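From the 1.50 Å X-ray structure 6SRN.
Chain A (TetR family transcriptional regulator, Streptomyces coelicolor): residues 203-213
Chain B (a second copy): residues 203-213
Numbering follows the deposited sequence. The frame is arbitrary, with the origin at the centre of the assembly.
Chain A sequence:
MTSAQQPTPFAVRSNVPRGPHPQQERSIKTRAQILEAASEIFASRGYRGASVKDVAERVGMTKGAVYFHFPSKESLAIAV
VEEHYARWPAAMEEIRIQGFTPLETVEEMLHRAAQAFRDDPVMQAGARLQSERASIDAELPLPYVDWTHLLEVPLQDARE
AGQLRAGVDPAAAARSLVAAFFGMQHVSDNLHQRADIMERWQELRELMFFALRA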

ATOM      1  N   GLU A 203       1.324 -16.695   1.157  1.00  7.32           N
ATOM      2  CA  GLU A 203       1.754 -16.761   2.551  1.00  8.34           C
ATOM      3  C   GLU A 203       0.914 -15.850   3.447  1.00  8.14           C
ATOM      4  O   GLU A 203       0.711 -16.147   4.602  1.00  8.56           O
ATOM      5  CB  GLU A 203       3.249 -16.479   2.656  1.00  8.68           C
ATOM      6  CG  GLU A 203       3.688 -15.084   2.338  1.00  8.92           C
ATOM      7  CD  GLU A 203       5.172 -14.939   2.008  1.00  8.83           C
ATOM      8  OE1 GLU A 203       5.973 -15.927   1.813  1.00  8.88           O
ATOM      9  OE2 GLU A 203       5.557 -13.760   1.919  1.00  9.03           O
ATOM     10  N   LEU A 204       0.461 -14.727   2.928  1.00  8.23           N
ATOM     11  CA  LEU A 204      -0.371 -13.814   3.702  1.00  8.12           C
ATOM     12  C   LEU A 204      -1.827 -14.343   3.777  1.00  9.20           C
ATOM     13  O   LEU A 204      -2.420 -14.302   4.857  1.00  9.30           O
ATOM     14  CB  LEU A 204      -0.360 -12.424   3.017  1.00  8.31           C
ATOM     15  CG  LEU A 204      -1.377 -11.395   3.522  1.00  8.23           C
ATOM     16  CD1 LEU A 204      -1.177 -11.118   4.983  1.00  8.10           C
ATOM     17  CD2 LEU A 204      -1.248 -10.108   2.685  1.00  8.50           C
ATOM     18  N   ARG A 205      -2.383 -14.789   2.665  1.00  9.03           N
ATOM     19  CA  ARG A 205      -3.731 -15.388   2.579  1.00 10.95           C
ATOM     20  C   ARG A 205      -3.847 -16.559   3.547  1.00  9.30           C
ATOM     21  O   ARG A 205      -4.884 -16.729   4.238  1.00  8.26           O
ATOM     22  CB  ARG A 205      -3.877 -15.834   1.147  1.00 13.53           C
ATOM     23  CG  ARG A 205      -5.053 -16.553   0.608  1.00 18.45           C
ATOM     24  CD  ARG A 205      -4.454 -17.103  -0.680  1.00 20.17           C
ATOM     25  NE  ARG A 205      -4.327 -18.535  -0.624  1.00 20.31           N
ATOM     26  CZ  ARG A 205      -5.368 -19.345  -0.565  1.00 24.35           C
ATOM     27  NH1 ARG A 205      -6.612 -18.852  -0.530  1.00 26.56           N
ATOM     28  NH2 ARG A 205      -5.178 -20.641  -0.547  1.00 25.79           N
ATOM     29  N   GLU A 206      -2.796 -17.357   3.671  1.00  8.80           N
ATOM     30  CA  GLU A 206      -2.872 -18.496   4.598  1.00  8.59           C
ATOM     31  C   GLU A 206      -3.165 -18.015   6.023  1.00  8.03           C
ATOM     32  O   GLU A 206      -4.022 -18.594   6.747  1.00  8.18           O
ATOM     33  CB  GLU A 206      -1.604 -19.358   4.515  1.00  9.31           C
ATOM     34  CG  GLU A 206      -1.737 -20.698   5.249  1.00  9.98           C
ATOM     35  CD  GLU A 206      -1.559 -20.645   6.754  1.00 11.20           C
ATOM     36  OE1 GLU A 206      -0.895 -19.737   7.324  1.00 12.99           O
ATOM     37  OE2 GLU A 206      -2.067 -21.609   7.415  1.00 13.92           O
ATOM     38  N   LEU A 207      -2.502 -16.953   6.431  1.00  8.19           N
ATOM     39  CA  LEU A 207      -2.777 -16.397   7.752  1.00  8.60           C
ATOM     40  C   LEU A 207      -4.182 -15.791   7.838  1.00  8.48           C
ATOM     41  O   LEU A 207      -4.932 -16.048   8.775  1.00  8.14           O
ATOM     42  CB  LEU A 207      -1.774 -15.295   8.073  1.00  9.05           C
ATOM     43  CG  LEU A 207      -0.299 -15.663   8.099  1.00  9.98           C
ATOM     44  CD1 LEU A 207       0.539 -14.412   8.327  1.00 10.25           C
ATOM     45  CD2 LEU A 207      -0.015 -16.693   9.166  1.00 10.59           C
ATOM     46  N   MET A 208      -4.554 -14.978   6.856  1.00  8.79           N
ATOM     47  CA  MET A 208      -5.833 -14.273   6.941  1.00  9.28           C
ATOM     48  C   MET A 208      -6.973 -15.247   6.941  1.00  8.39           C
ATOM     49  O   MET A 208      -7.886 -15.085   7.738  1.00  8.27           O
ATOM     50  CB  MET A 208      -5.976 -13.296   5.788  1.00 10.69           C
ATOM     51  CG  MET A 208      -4.822 -12.332   5.823  1.00 13.23           C
ATOM     52  SD  MET A 208      -5.069 -11.032   7.005  1.00 19.99           S
ATOM     53  CE  MET A 208      -6.495 -10.076   6.393  1.00 15.95           C
ATOM     54  N   PHE A 209      -6.958 -16.229   6.051  1.00  7.92           N
ATOM     55  CA  PHE A 209      -8.083 -17.167   5.994  1.00  8.13           C
ATOM     56  C   PHE A 209      -8.076 -18.165   7.145  1.00  8.03           C
ATOM     57  O   PHE A 209      -9.152 -18.565   7.571  1.00  8.01           O
ATOM     58  CB  PHE A 209      -8.202 -17.804   4.625  1.00  8.53           C
ATOM     59  CG  PHE A 209      -8.761 -16.865   3.625  1.00  9.68           C
ATOM     60  CD1 PHE A 209     -10.137 -16.688   3.472  1.00 10.78           C
ATOM     61  CD2 PHE A 209      -7.903 -16.049   2.919  1.00 10.20           C
ATOM     62  CE1 PHE A 209     -10.630 -15.737   2.576  1.00 11.99           C
ATOM     63  CE2 PHE A 209      -8.403 -15.136   2.021  1.00 11.12           C
ATOM     64  CZ  PHE A 209      -9.746 -14.958   1.873  1.00 11.91           C
ATOM     65  N   PHE A 210      -6.916 -18.458   7.713  1.00  7.71           N
ATOM     66  CA  PHE A 210      -6.862 -19.262   8.950  1.00  7.94           C
ATOM     67  C   PHE A 210      -7.623 -18.542  10.058  1.00  7.67           C
ATOM     68  O   PHE A 210      -8.400 -19.175  10.828  1.00  8.55           O
ATOM     69  CB  PHE A 210      -5.442 -19.538   9.394  1.00  8.57           C
ATOM     70  CG  PHE A 210      -5.370 -20.360  10.639  1.00 10.17           C
ATOM     71  CD1 PHE A 210      -5.397 -19.761  11.896  1.00 10.60           C
ATOM     72  CD2 PHE A 210      -5.292 -21.723  10.540  1.00 11.43           C
ATOM     73  CE1 PHE A 210      -5.342 -20.534  13.046  1.00 11.64           C
ATOM     74  CE2 PHE A 210      -5.240 -22.505  11.673  1.00 12.53           C
ATOM     75  CZ  PHE A 210      -5.286 -21.909  12.924  1.00 12.32           C
ATOM     76  N   ALA A 211      -7.463 -17.220  10.091  1.00  7.98           N
ATOM     77  CA  ALA A 211      -8.125 -16.376  11.094  1.00  8.54           C
ATOM     78  C   ALA A 211      -9.607 -16.123  10.823  1.00  9.10           C
ATOM     79  O   ALA A 211     -10.346 -15.759  11.742  1.00 10.90           O
ATOM     80  CB  ALA A 211      -7.378 -15.079  11.211  1.00  8.94           C
ATOM     81  N   LEU A 212     -10.060 -16.260   9.577  1.00  9.02           N
ATOM     82  CA  LEU A 212     -11.448 -16.009   9.213  1.00 10.08           C
ATOM     83  C   LEU A 212     -12.302 -17.255   9.332  1.00 11.47           C
ATOM     84  O   LEU A 212     -13.486 -17.163   9.589  1.00 12.10           O
ATOM     85  CB  LEU A 212     -11.600 -15.464   7.793  1.00 10.11           C
ATOM     86  CG  LEU A 212     -11.023 -14.055   7.650  1.00 10.20           C
ATOM     87  CD1 LEU A 212     -10.929 -13.744   6.181  1.00 10.19           C
ATOM     88  CD2 LEU A 212     -11.861 -13.015   8.353  1.00 10.31           C
ATOM     89  N   ARG A 213     -11.735 -18.411   9.044  1.00 12.51           N
ATOM     90  CA  ARG A 213     -12.557 -19.648   9.040  1.00 14.82           C
ATOM     91  C   ARG A 213     -12.963 -20.132  10.419  1.00 15.36           C
ATOM     92  O   ARG A 213     -12.144 -20.283  11.339  1.00 16.00           O
ATOM     93  CB  ARG A 213     -11.795 -20.790   8.409  1.00 18.27           C
ATOM     94  CG  ARG A 213     -11.630 -20.694   6.932  1.00 20.36           C
ATOM     95  CD  ARG A 213     -11.124 -22.040   6.426  1.00 23.55           C
ATOM     96  NE  ARG A 213     -10.146 -22.605   7.348  1.00 26.13           N
ATOM     97  CZ  ARG A 213      -8.831 -22.412   7.275  1.00 27.33           C
ATOM     98  NH1 ARG A 213      -8.282 -21.655   6.292  1.00 23.63           N
ATOM     99  NH2 ARG A 213      -8.067 -22.996   8.197  1.00 29.25           N
TER
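Chain B, residues 203-213: ELRELMFFALR

The contact is apolar at its centre and lies on an exact two-fold axis, so each contact between unlike residues occurs twice, and the M208, A211 and F210 pairs each straddle the axis. M208(A) meets its own copy: SD of M208(A) is 3.2 Å from SD of M208(B). Both methionines have chi angles m, m, m. Their CA-to-CB bonds point sideways, yet their ends reach the partner helix. CE of M208(B) packs on CD1 of L204(A) at 3.6 Å and on CD1 of L207(A) at 4.0 Å.

L207(A) sits against A211(B), with CA atoms 5.1 Å apart. Such a close approach places CB of A211(B) 3.8 Å from CB of L207(A) and 3.2 Å from O of L207(A). Within chain A, that carbonyl accepts the helical hydrogen bond from N of A211(A), at 3.1 Å. The two alanines face each other less tightly, CB of A211(A) to CB of A211(B) being 4.3 Å.

Chain B is helical through this region, as is chain A, with i to i+4 backbone hydrogen bonds such as N of M208(B) to O of L204(B), 3.0 Å. The helix axes approach to 7.9 Å. Their N-to-C directions differ by 97°, so chain B crosses chain A almost at a right angle and the contact is compact, burying 592 Å² in total.

Further out, CD2 of L212(B) touches CD2 of L207(A) at 4.0 Å. F210(B), chi1 t, places CD1 3.9 Å from CA of A211(A). CE1 of F210(B) lies 3.9 Å from CE1 of F210(A), and both F210 residues remain partly exposed.

The polar residues stay outside the contact. The carboxylates of E206(B) and E203(B) are hydrogen-bonded elsewhere in the structure. R205(B) and R213(B) are out of reach of chain A's stretch. No hydrogen bond joins the two stretches.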

ATOM      1  N   GLU B 203      -8.416  -4.159  13.918  1.00  7.32           N
ATOM      2  CA  GLU B 203      -9.230  -5.225  13.342  1.00  8.34           C
ATOM      3  C   GLU B 203      -8.399  -6.164  12.466  1.00  8.14           C
ATOM      4  O   GLU B 203      -8.695  -7.333  12.371  1.00  8.56           O
ATOM      5  CB  GLU B 203     -10.429  -4.635  12.606  1.00  8.68           C
ATOM      6  CG  GLU B 203     -10.131  -3.864  11.358  1.00  8.92           C
ATOM      7  CD  GLU B 203     -11.247  -2.925  10.905  1.00  8.83           C
ATOM      8  OE1 GLU B 203     -12.286  -2.639  11.607  1.00  8.88           O
ATOM      9  OE2 GLU B 203     -11.061  -2.426   9.781  1.00  9.03           O
ATOM     10  N   LEU B 204      -7.388  -5.646  11.798  1.00  8.23           N
ATOM     11  CA  LEU B 204      -6.527  -6.473  10.962  1.00  8.12           C
ATOM     12  C   LEU B 204      -5.519  -7.261  11.839  1.00  9.20           C
ATOM     13  O   LEU B 204      -5.317  -8.451  11.589  1.00  9.30           O
ATOM     14  CB  LEU B 204      -5.755  -5.557   9.980  1.00  8.31           C
ATOM     15  CG  LEU B 204      -4.605  -6.197   9.194  1.00  8.23           C
ATOM     16  CD1 LEU B 204      -5.100  -7.342   8.361  1.00  8.10           C
ATOM     17  CD2 LEU B 204      -3.930  -5.121   8.323  1.00  8.50           C
ATOM     18  N   ARG B 205      -4.893  -6.608  12.802  1.00  9.03           N
ATOM     19  CA  ARG B 205      -3.958  -7.224  13.766  1.00 10.95           C
ATOM     20  C   ARG B 205      -4.635  -8.385  14.484  1.00  9.30           C
ATOM     21  O   ARG B 205      -4.023  -9.463  14.694  1.00  8.26           O
ATOM     22  CB  ARG B 205      -3.588  -6.120  14.722  1.00 13.53           C
ATOM     23  CG  ARG B 205      -2.716  -6.291  15.905  1.00 18.45           C
ATOM     24  CD  ARG B 205      -3.072  -5.027  16.676  1.00 20.17           C
ATOM     25  NE  ARG B 205      -3.792  -5.341  17.882  1.00 20.31           N
ATOM     26  CZ  ARG B 205      -3.251  -6.003  18.888  1.00 24.35           C
ATOM     27  NH1 ARG B 205      -1.989  -6.442  18.813  1.00 26.56           N
ATOM     28  NH2 ARG B 205      -3.958  -6.227  19.968  1.00 25.79           N
ATOM     29  N   GLU B 206      -5.907  -8.235  14.828  1.00  8.80           N
ATOM     30  CA  GLU B 206      -6.592  -9.336  15.520  1.00  8.59           C
ATOM     31  C   GLU B 206      -6.569 -10.609  14.668  1.00  8.03           C
ATOM     32  O   GLU B 206      -6.290 -11.731  15.174  1.00  8.18           O
ATOM     33  CB  GLU B 206      -8.014  -8.927  15.930  1.00  9.31           C
ATOM     34  CG  GLU B 206      -8.677  -9.926  16.887  1.00  9.98           C
ATOM     35  CD  GLU B 206      -9.259 -11.168  16.241  1.00 11.20           C
ATOM     36  OE1 GLU B 206      -9.623 -11.195  15.034  1.00 12.99           O
ATOM     37  OE2 GLU B 206      -9.421 -12.176  17.006  1.00 13.92           O
ATOM     38  N   LEU B 207      -6.819 -10.460  13.384  1.00  8.19           N
ATOM     39  CA  LEU B 207      -6.749 -11.617  12.497  1.00  8.60           C
ATOM     40  C   LEU B 207      -5.316 -12.141  12.353  1.00  8.48           C
ATOM     41  O   LEU B 207      -5.060 -13.337  12.465  1.00  8.14           O
ATOM     42  CB  LEU B 207      -7.249 -11.240  11.108  1.00  9.05           C
ATOM     43  CG  LEU B 207      -8.676 -10.731  10.980  1.00  9.98           C
ATOM     44  CD1 LEU B 207      -8.945 -10.308   9.542  1.00 10.25           C
ATOM     45  CD2 LEU B 207      -9.668 -11.783  11.417  1.00 10.59           C
ATOM     46  N   MET B 208      -4.365 -11.250  12.103  1.00  8.79           N
ATOM     47  CA  MET B 208      -2.999 -11.700  11.833  1.00  9.28           C
ATOM     48  C   MET B 208      -2.424 -12.389  13.035  1.00  8.39           C
ATOM     49  O   MET B 208      -1.812 -13.435  12.878  1.00  8.27           O
ATOM     50  CB  MET B 208      -2.125 -10.526  11.432  1.00 10.69           C
ATOM     51  CG  MET B 208      -2.726  -9.865  10.222  1.00 13.23           C
ATOM     52  SD  MET B 208      -2.329 -10.723   8.721  1.00 19.99           S
ATOM     53  CE  MET B 208      -0.524 -10.564   8.526  1.00 15.95           C
ATOM     54  N   PHE B 209      -2.579 -11.814  14.220  1.00  7.92           N
ATOM     55  CA  PHE B 209      -1.984 -12.438  15.405  1.00  8.13           C
ATOM     56  C   PHE B 209      -2.750 -13.672  15.868  1.00  8.03           C
ATOM     57  O   PHE B 209      -2.120 -14.582  16.389  1.00  8.01           O
ATOM     58  CB  PHE B 209      -1.735 -11.420  16.499  1.00  8.53           C
ATOM     59  CG  PHE B 209      -0.566 -10.562  16.200  1.00  9.68           C
ATOM     60  CD1 PHE B 209       0.736 -10.960  16.513  1.00 10.78           C
ATOM     61  CD2 PHE B 209      -0.752  -9.403  15.479  1.00 10.20           C
ATOM     62  CE1 PHE B 209       1.823 -10.163  16.146  1.00 11.99           C
ATOM     63  CE2 PHE B 209       0.326  -8.616  15.148  1.00 11.12           C
ATOM     64  CZ  PHE B 209       1.598  -9.003  15.448  1.00 11.91           C
ATOM     65  N   PHE B 210      -4.038 -13.756  15.572  1.00  7.71           N
ATOM     66  CA  PHE B 210      -4.790 -15.002  15.818  1.00  7.94           C
ATOM     67  C   PHE B 210      -4.169 -16.137  15.009  1.00  7.67           C
ATOM     68  O   PHE B 210      -3.996 -17.279  15.523  1.00  8.55           O
ATOM     69  CB  PHE B 210      -6.257 -14.866  15.474  1.00  8.57           C
ATOM     70  CG  PHE B 210      -7.033 -16.117  15.727  1.00 10.17           C
ATOM     71  CD1 PHE B 210      -7.139 -17.104  14.752  1.00 10.60           C
ATOM     72  CD2 PHE B 210      -7.637 -16.298  16.943  1.00 11.43           C
ATOM     73  CE1 PHE B 210      -7.853 -18.267  15.001  1.00 11.64           C
ATOM     74  CE2 PHE B 210      -8.346 -17.449  17.207  1.00 12.53           C
ATOM     75  CZ  PHE B 210      -8.435 -18.440  16.242  1.00 12.32           C
ATOM     76  N   ALA B 211      -3.768 -15.808  13.783  1.00  7.98           N
ATOM     77  CA  ALA B 211      -3.150 -16.781  12.873  1.00  8.54           C
ATOM     78  C   ALA B 211      -1.691 -17.102  13.193  1.00  9.10           C
ATOM     79  O   ALA B 211      -1.182 -18.139  12.761  1.00 10.90           O
ATOM     80  CB  ALA B 211      -3.288 -16.288  11.462  1.00  8.94           C
ATOM     81  N   LEU B 212      -0.985 -16.220  13.901  1.00  9.02           N
ATOM     82  CA  LEU B 212       0.421 -16.420  14.228  1.00 10.08           C
ATOM     83  C   LEU B 212       0.601 -17.155  15.541  1.00 11.47           C
ATOM     84  O   LEU B 212       1.579 -17.853  15.721  1.00 12.10           O
ATOM     85  CB  LEU B 212       1.203 -15.110  14.306  1.00 10.11           C
ATOM     86  CG  LEU B 212       1.336 -14.432  12.942  1.00 10.20           C
ATOM     87  CD1 LEU B 212       1.826 -13.028  13.171  1.00 10.19           C
ATOM     88  CD2 LEU B 212       2.276 -15.171  12.021  1.00 10.31           C
ATOM     89  N   ARG B 213      -0.279 -16.920  16.495  1.00 12.51           N
ATOM     90  CA  ARG B 213      -0.086 -17.532  17.834  1.00 14.82           C
ATOM     91  C   ARG B 213      -0.352 -19.024  17.884  1.00 15.36           C
ATOM     92  O   ARG B 213      -1.394 -19.529  17.439  1.00 16.00           O
ATOM     93  CB  ARG B 213      -1.025 -16.911  18.843  1.00 18.27           C
ATOM     94  CG  ARG B 213      -0.684 -15.517  19.243  1.00 20.36           C
ATOM     95  CD  ARG B 213      -1.525 -15.158  20.462  1.00 23.55           C
ATOM     96  NE  ARG B 213      -2.876 -15.691  20.333  1.00 26.13           N
ATOM     97  CZ  ARG B 213      -3.903 -15.038  19.795  1.00 27.33           C
ATOM     98  NH1 ARG B 213      -3.765 -13.775  19.318  1.00 23.63           N
ATOM     99  NH2 ARG B 213      -5.079 -15.663  19.747  1.00 29.25           N
TER